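Local coordinates for protein transferrin (Manduca sexta, PDB 6WB6) that binds a single ferric ion together with a carbonate anion and transports iron as a secreted insect transferrin, at residues A[78-92]-A[266-278]. Residues are numbered along the deposited sequence; the frame is centred on the assembly and turned at random.
Sequences YRTDEEPDAPFRYEA and CSWAARPWQGLIG. With FE (Fe (III) ion), chain E; NAG (2-acetamido-2-deoxy-beta-D-glucopyranose), chain C.
Trp273 slides its indole between two layers of the 78-92 segment. One face rests on backbone, with Phe88 C over it and Arg89 CA 3.3 Å from the centroid of the six-membered ring; over the opposite face Arg79 CG lies 3.5 Å from that of the five-membered ring. Both alpha and gamma carbons make CH-pi contacts, and the aliphatic stem of Arg79 suits its place because it can lie against an aromatic face while its charge reaches onward to Pro84 O and Glu77. At the indole edge NE1 donates to Ala86 O (2.8 Å) in the ring plane and nearly straight at 170°, which fixes the rotation of the ring. With an alanine in place of Trp273, Ala86 O is likely to lose its indole donor and a gap to open between the Arg79 stem and the Arg89 backbone, freeing the 80-88 loop to shift.

Further along, the guanidinium groups of Arg89 and Arg271 stack flat, centres 3.9 Å apart and planes at 13°. With chi1 of -176° and an extended chain, Arg89 reaches alongside Arg271, pointing the same way, which lets the two ends stack. Arg271 lays CB over the Tyr90 ring and turns its guanidinium steeply to it, NH1 giving an in-plane bond to Tyr90 OH (2.6 Å). Tyr90 OH binds the ferric ion at 2.2 Å; Tyr204 is another of its ligands. In the backbone, Tyr90 and Arg271 form an antiparallel hydrogen-bonded pair, and Arg89 and Tyr90 together facing Arg271 make a classic beta bulge.

The two segments carry the crossings between the two domains of the N-lobe, the hinge strands of transferrins. Arg271 and Tyr90 also line a carbonate pocket, with Arg89 stacked on Arg271, and the second-shell bond from NH1 would probably stabilise negative charge on the tyrosine oxygen.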
loop_
_atom_site.group_PDB
_atom_site.type_symbol
_atom_site.label_atom_id
_atom_site.label_comp_id
_atom_site.label_asym_id
_atom_site.label_seq_id
_atom_site.Cartn_x
_atom_site.Cartn_y
_atom_site.Cartn_z
ATOM N N TYR A 78 15.024 -20.844 3.942
ATOM C CA TYR A 78 14.087 -21.476 3.021
ATOM C C TYR A 78 14.623 -21.361 1.596
ATOM O O TYR A 78 14.822 -20.250 1.085
ATOM C CB TYR A 78 12.718 -20.807 3.118
ATOM C CG TYR A 78 11.983 -21.005 4.428
ATOM C CD1 TYR A 78 12.383 -21.983 5.339
ATOM C CD2 TYR A 78 10.888 -20.213 4.752
ATOM C CE1 TYR A 78 11.705 -22.169 6.529
ATOM C CE2 TYR A 78 10.195 -20.395 5.940
ATOM C CZ TYR A 78 10.612 -21.367 6.827
ATOM O OH TYR A 78 9.938 -21.563 8.013
ATOM N N ARG A 79 14.850 -22.500 0.953
ATOM C CA ARG A 79 15.444 -22.546 -0.370
ATOM C C ARG A 79 14.497 -23.279 -1.318
ATOM O O ARG A 79 13.404 -23.684 -0.937
ATOM C CB ARG A 79 16.818 -23.214 -0.299
ATOM C CG ARG A 79 17.734 -22.551 0.712
ATOM C CD ARG A 79 19.096 -23.194 0.714
ATOM N NE ARG A 79 20.087 -22.394 1.420
ATOM C CZ ARG A 79 21.340 -22.791 1.604
ATOM N NH1 ARG A 79 21.748 -23.964 1.144
ATOM N NH2 ARG A 79 22.188 -22.025 2.232
ATOM N N THR A 80 14.916 -23.436 -2.570
ATOM C CA THR A 80 14.136 -24.191 -3.538
ATOM C C THR A 80 14.696 -25.601 -3.634
ATOM O O THR A 80 15.863 -25.851 -3.328
ATOM C CB THR A 80 14.175 -23.553 -4.922
ATOM O OG1 THR A 80 15.543 -23.404 -5.299
ATOM C CG2 THR A 80 13.445 -22.201 -4.943
ATOM N N ASP A 81 13.846 -26.523 -4.087
ATOM C CA ASP A 81 14.322 -27.864 -4.404
ATOM C C ASP A 81 15.203 -27.845 -5.640
ATOM O O ASP A 81 16.097 -28.685 -5.770
ATOM C CB ASP A 81 13.127 -28.799 -4.566
ATOM C CG ASP A 81 12.522 -29.195 -3.218
ATOM O OD1 ASP A 81 13.279 -29.627 -2.321
ATOM O OD2 ASP A 81 11.301 -29.065 -3.040
ATOM N N GLU A 82 15.001 -26.856 -6.515
ATOM C CA GLU A 82 15.850 -26.688 -7.684
ATOM C C GLU A 82 17.248 -26.248 -7.286
ATOM O O GLU A 82 18.230 -26.678 -7.900
ATOM C CB GLU A 82 15.210 -25.671 -8.632
ATOM C CG GLU A 82 15.846 -25.583 -9.975
ATOM C CD GLU A 82 14.998 -24.782 -10.941
ATOM O OE1 GLU A 82 14.069 -24.085 -10.471
ATOM O OE2 GLU A 82 15.247 -24.857 -12.167
ATOM N N GLU A 83 17.365 -25.403 -6.262
ATOM C CA GLU A 83 18.658 -24.883 -5.812
ATOM C C GLU A 83 18.837 -25.055 -4.302
ATOM O O GLU A 83 19.064 -24.089 -3.565
ATOM C CB GLU A 83 18.791 -23.413 -6.208
ATOM C CG GLU A 83 18.866 -23.175 -7.709
ATOM C CD GLU A 83 18.995 -21.710 -8.052
ATOM O OE1 GLU A 83 17.955 -21.036 -8.149
ATOM O OE2 GLU A 83 20.137 -21.230 -8.181
ATOM N N PRO A 84 18.789 -26.290 -3.811
ATOM C CA PRO A 84 18.849 -26.503 -2.352
ATOM C C PRO A 84 20.166 -26.073 -1.735
ATOM O O PRO A 84 20.211 -25.778 -0.531
ATOM C CB PRO A 84 18.634 -28.016 -2.208
ATOM C CG PRO A 84 19.134 -28.587 -3.519
ATOM C CD PRO A 84 18.844 -27.546 -4.575
ATOM N N ASP A 85 21.229 -26.006 -2.521
ATOM C CA ASP A 85 22.560 -25.690 -2.019
ATOM C C ASP A 85 23.039 -24.285 -2.379
ATOM O O ASP A 85 24.150 -23.908 -2.006
ATOM C CB ASP A 85 23.540 -26.745 -2.542
ATOM C CG ASP A 85 23.260 -28.119 -1.948
ATOM O OD1 ASP A 85 23.180 -28.191 -0.706
ATOM O OD2 ASP A 85 23.092 -29.106 -2.704
ATOM N N ALA A 86 22.249 -23.510 -3.091
ATOM C CA ALA A 86 22.666 -22.159 -3.440
ATOM C C ALA A 86 22.566 -21.245 -2.222
ATOM O O ALA A 86 21.557 -21.278 -1.509
ATOM C CB ALA A 86 21.806 -21.618 -4.580
ATOM N N PRO A 87 23.582 -20.414 -1.959
ATOM C CA PRO A 87 23.551 -19.550 -0.767
ATOM C C PRO A 87 22.471 -18.486 -0.806
ATOM O O PRO A 87 22.042 -18.039 0.259
ATOM C CB PRO A 87 24.947 -18.910 -0.761
ATOM C CG PRO A 87 25.373 -18.979 -2.180
ATOM C CD PRO A 87 24.813 -20.219 -2.738
ATOM N N PHE A 88 22.007 -18.100 -1.991
ATOM C CA PHE A 88 21.091 -16.988 -2.181
ATOM C C PHE A 88 19.888 -17.420 -3.007
ATOM O O PHE A 88 19.970 -18.328 -3.851
ATOM C CB PHE A 88 21.775 -15.800 -2.910
ATOM C CG PHE A 88 23.094 -15.400 -2.318
ATOM C CD1 PHE A 88 23.162 -14.893 -1.041
ATOM C CD2 PHE A 88 24.267 -15.514 -3.053
ATOM C CE1 PHE A 88 24.377 -14.520 -0.496
ATOM C CE2 PHE A 88 25.476 -15.137 -2.510
ATOM C CZ PHE A 88 25.536 -14.649 -1.226
ATOM N N ARG A 89 18.760 -16.759 -2.750
ATOM C CA ARG A 89 17.577 -16.980 -3.558
ATOM C C ARG A 89 17.885 -16.772 -5.036
ATOM O O ARG A 89 17.450 -17.550 -5.900
ATOM C CB ARG A 89 16.463 -16.045 -3.118
ATOM C CG ARG A 89 15.155 -16.308 -3.869
ATOM C CD ARG A 89 14.103 -15.494 -3.261
ATOM N NE ARG A 89 12.861 -15.453 -4.015
ATOM C CZ ARG A 89 11.733 -14.976 -3.510
ATOM N NH1 ARG A 89 11.739 -14.496 -2.270
ATOM N NH2 ARG A 89 10.621 -14.941 -4.243
ATOM N N TYR A 90 18.570 -15.688 -5.367
ATOM C CA TYR A 90 18.972 -15.436 -6.779
ATOM C C TYR A 90 20.023 -14.352 -6.854
ATOM O O TYR A 90 19.979 -13.438 -6.135
ATOM C CB TYR A 90 17.881 -15.095 -7.796
ATOM C CG TYR A 90 16.844 -14.072 -7.444
ATOM C CD1 TYR A 90 17.154 -12.732 -7.469
ATOM C CD2 TYR A 90 15.541 -14.439 -7.179
ATOM C CE1 TYR A 90 16.208 -11.776 -7.197
ATOM C CE2 TYR A 90 14.579 -13.499 -6.913
ATOM C CZ TYR A 90 14.927 -12.169 -6.905
ATOM O OH TYR A 90 14.021 -11.243 -6.650
ATOM N N GLU A 91 20.952 -14.577 -7.737
ATOM C CA GLU A 91 22.019 -13.639 -8.004
ATOM C C GLU A 91 21.634 -12.736 -9.159
ATOM O O GLU A 91 21.100 -13.199 -10.176
ATOM C CB GLU A 91 23.305 -14.376 -8.340
ATOM C CG GLU A 91 23.790 -15.254 -7.203
ATOM C CD GLU A 91 24.736 -16.296 -7.717
ATOM O OE1 GLU A 91 24.238 -17.272 -8.319
ATOM O OE2 GLU A 91 25.964 -16.102 -7.583
ATOM N N ALA A 92 21.919 -11.449 -8.983
ATOM C CA ALA A 92 21.641 -10.431 -9.978
ATOM C C ALA A 92 22.813 -10.381 -10.933
ATOM O O ALA A 92 23.967 -10.406 -10.510
ATOM C CB ALA A 92 21.433 -9.058 -9.321
ATOM N N CYS A 266 29.475 -13.848 -12.570
ATOM C CA CYS A 266 29.873 -12.730 -11.731
ATOM C C CYS A 266 28.641 -11.884 -11.484
ATOM O O CYS A 266 27.923 -11.534 -12.435
ATOM C CB CYS A 266 30.952 -11.891 -12.398
ATOM S SG CYS A 266 30.502 -11.349 -14.052
ATOM N N SER A 267 28.415 -11.544 -10.217
ATOM C CA SER A 267 27.158 -10.973 -9.747
ATOM C C SER A 267 27.471 -9.909 -8.716
ATOM O O SER A 267 28.245 -10.151 -7.797
ATOM C CB SER A 267 26.254 -12.056 -9.144
ATOM O OG SER A 267 25.166 -11.488 -8.424
ATOM N N TRP A 268 26.894 -8.723 -8.880
ATOM C CA TRP A 268 27.182 -7.650 -7.936
ATOM C C TRP A 268 26.338 -7.716 -6.667
ATOM O O TRP A 268 26.714 -7.109 -5.656
ATOM C CB TRP A 268 27.010 -6.269 -8.591
ATOM C CG TRP A 268 25.833 -6.037 -9.498
ATOM C CD1 TRP A 268 24.752 -6.851 -9.705
ATOM C CD2 TRP A 268 25.635 -4.891 -10.340
ATOM N NE1 TRP A 268 23.902 -6.280 -10.618
ATOM C CE2 TRP A 268 24.422 -5.077 -11.022
ATOM C CE3 TRP A 268 26.371 -3.726 -10.578
ATOM C CZ2 TRP A 268 23.925 -4.145 -11.921
ATOM C CZ3 TRP A 268 25.878 -2.807 -11.464
ATOM C CH2 TRP A 268 24.662 -3.021 -12.132
ATOM N N ALA A 269 25.211 -8.421 -6.688
ATOM C CA ALA A 269 24.430 -8.620 -5.478
ATOM C C ALA A 269 23.477 -9.775 -5.693
ATOM O O ALA A 269 23.183 -10.157 -6.832
ATOM C CB ALA A 269 23.660 -7.356 -5.092
ATOM N N ALA A 270 22.962 -10.303 -4.574
ATOM C CA ALA A 270 21.991 -11.382 -4.606
ATOM C C ALA A 270 20.817 -11.048 -3.699
ATOM O O ALA A 270 20.956 -10.340 -2.715
ATOM C CB ALA A 270 22.615 -12.704 -4.159
ATOM N N ARG A 271 19.654 -11.545 -4.049
ATOM C CA ARG A 271 18.554 -11.539 -3.101
ATOM C C ARG A 271 18.714 -12.724 -2.156
ATOM O O ARG A 271 18.760 -13.876 -2.620
ATOM C CB ARG A 271 17.231 -11.599 -3.815
ATOM C CG ARG A 271 16.062 -11.432 -2.910
ATOM C CD ARG A 271 14.843 -11.425 -3.743
ATOM N NE ARG A 271 13.653 -11.139 -2.966
ATOM C CZ ARG A 271 12.436 -11.130 -3.487
ATOM N NH1 ARG A 271 12.257 -11.369 -4.787
ATOM N NH2 ARG A 271 11.407 -10.886 -2.713
ATOM N N PRO A 272 18.853 -12.499 -0.855
ATOM C CA PRO A 272 19.007 -13.623 0.063
ATOM C C PRO A 272 17.708 -14.392 0.181
ATOM O O PRO A 272 16.624 -13.862 -0.075
ATOM C CB PRO A 272 19.371 -12.957 1.396
ATOM C CG PRO A 272 19.608 -11.498 1.079
ATOM C CD PRO A 272 18.761 -11.224 -0.111
ATOM N N TRP A 273 17.843 -15.664 0.540
ATOM C CA TRP A 273 16.688 -16.491 0.858
ATOM C C TRP A 273 15.946 -15.942 2.058
ATOM O O TRP A 273 16.537 -15.373 2.975
ATOM C CB TRP A 273 17.115 -17.901 1.217
ATOM C CG TRP A 273 17.734 -18.716 0.134
ATOM C CD1 TRP A 273 19.013 -19.146 0.088
ATOM C CD2 TRP A 273 17.082 -19.243 -1.024
ATOM N NE1 TRP A 273 19.215 -19.908 -1.032
ATOM C CE2 TRP A 273 18.042 -19.985 -1.736
ATOM C CE3 TRP A 273 15.784 -19.150 -1.535
ATOM C CZ2 TRP A 273 17.748 -20.641 -2.936
ATOM C CZ3 TRP A 273 15.489 -19.802 -2.740
ATOM C CH2 TRP A 273 16.471 -20.539 -3.424
ATOM N N GLN A 274 14.648 -16.203 2.085
ATOM C CA GLN A 274 13.890 -16.040 3.304
ATOM C C GLN A 274 14.232 -17.169 4.263
ATOM O O GLN A 274 14.895 -18.154 3.902
ATOM C CB GLN A 274 12.393 -16.077 3.039
ATOM C CG GLN A 274 11.919 -15.318 1.852
ATOM C CD GLN A 274 10.764 -16.027 1.226
ATOM O OE1 GLN A 274 10.874 -17.193 0.873
ATOM N NE2 GLN A 274 9.632 -15.347 1.127
ATOM N N GLY A 275 13.743 -17.041 5.494
ATOM C CA GLY A 275 13.924 -18.107 6.463
ATOM C C GLY A 275 13.313 -17.798 7.813
ATOM O O GLY A 275 12.278 -17.135 7.896
ATOM N N LEU A 276 13.938 -18.289 8.877
ATOM C CA LEU A 276 13.447 -18.104 10.236
ATOM C C LEU A 276 14.488 -17.341 11.033
ATOM O O LEU A 276 15.690 -17.592 10.901
ATOM C CB LEU A 276 13.166 -19.431 10.943
ATOM C CG LEU A 276 12.274 -20.438 10.229
ATOM C CD1 LEU A 276 12.405 -21.810 10.914
ATOM C CD2 LEU A 276 10.843 -19.908 10.239
ATOM N N ILE A 277 14.012 -16.423 11.854
ATOM C CA ILE A 277 14.847 -15.640 12.749
ATOM C C ILE A 277 14.406 -15.961 14.175
ATOM O O ILE A 277 13.220 -16.188 14.429
ATOM C CB ILE A 277 14.718 -14.136 12.408
ATOM C CG1 ILE A 277 15.969 -13.344 12.831
ATOM C CG2 ILE A 277 13.449 -13.577 13.012
ATOM C CD1 ILE A 277 15.877 -11.819 12.569
ATOM N N GLY A 278 15.360 -16.019 15.097
ATOM C CA GLY A 278 15.028 -16.197 16.497
ATOM C C GLY A 278 16.023 -15.486 17.388
ATOM O O GLY A 278 17.067 -15.006 16.938
HETATM FE FE FE E . 12.916 -10.584 -8.411
HETATM C C1 NAG C . 29.455 -7.907 -3.356
HETATM C C2 NAG C . 29.728 -9.094 -4.261
HETATM C C3 NAG C . 31.205 -9.286 -4.627
HETATM C C4 NAG C . 31.923 -7.968 -4.935
HETATM C C5 NAG C . 31.479 -6.831 -4.018
HETATM C C6 NAG C . 31.914 -5.506 -4.600
HETATM C C7 NAG C . 28.010 -10.819 -3.902
HETATM C C8 NAG C . 27.770 -12.136 -3.231
HETATM N N2 NAG C . 29.202 -10.289 -3.631
HETATM O O3 NAG C . 31.223 -10.133 -5.786
HETATM O O4 NAG C . 33.336 -8.048 -4.697
HETATM O O5 NAG C . 30.063 -6.742 -3.882
HETATM O O6 NAG C . 31.334 -5.443 -5.897
HETATM O O7 NAG C . 27.179 -10.307 -4.640
HETATM O O HOH W 1 20.707 -15.928 1.550
HETATM O O HOH W 2 13.836 -13.466 -0.484
#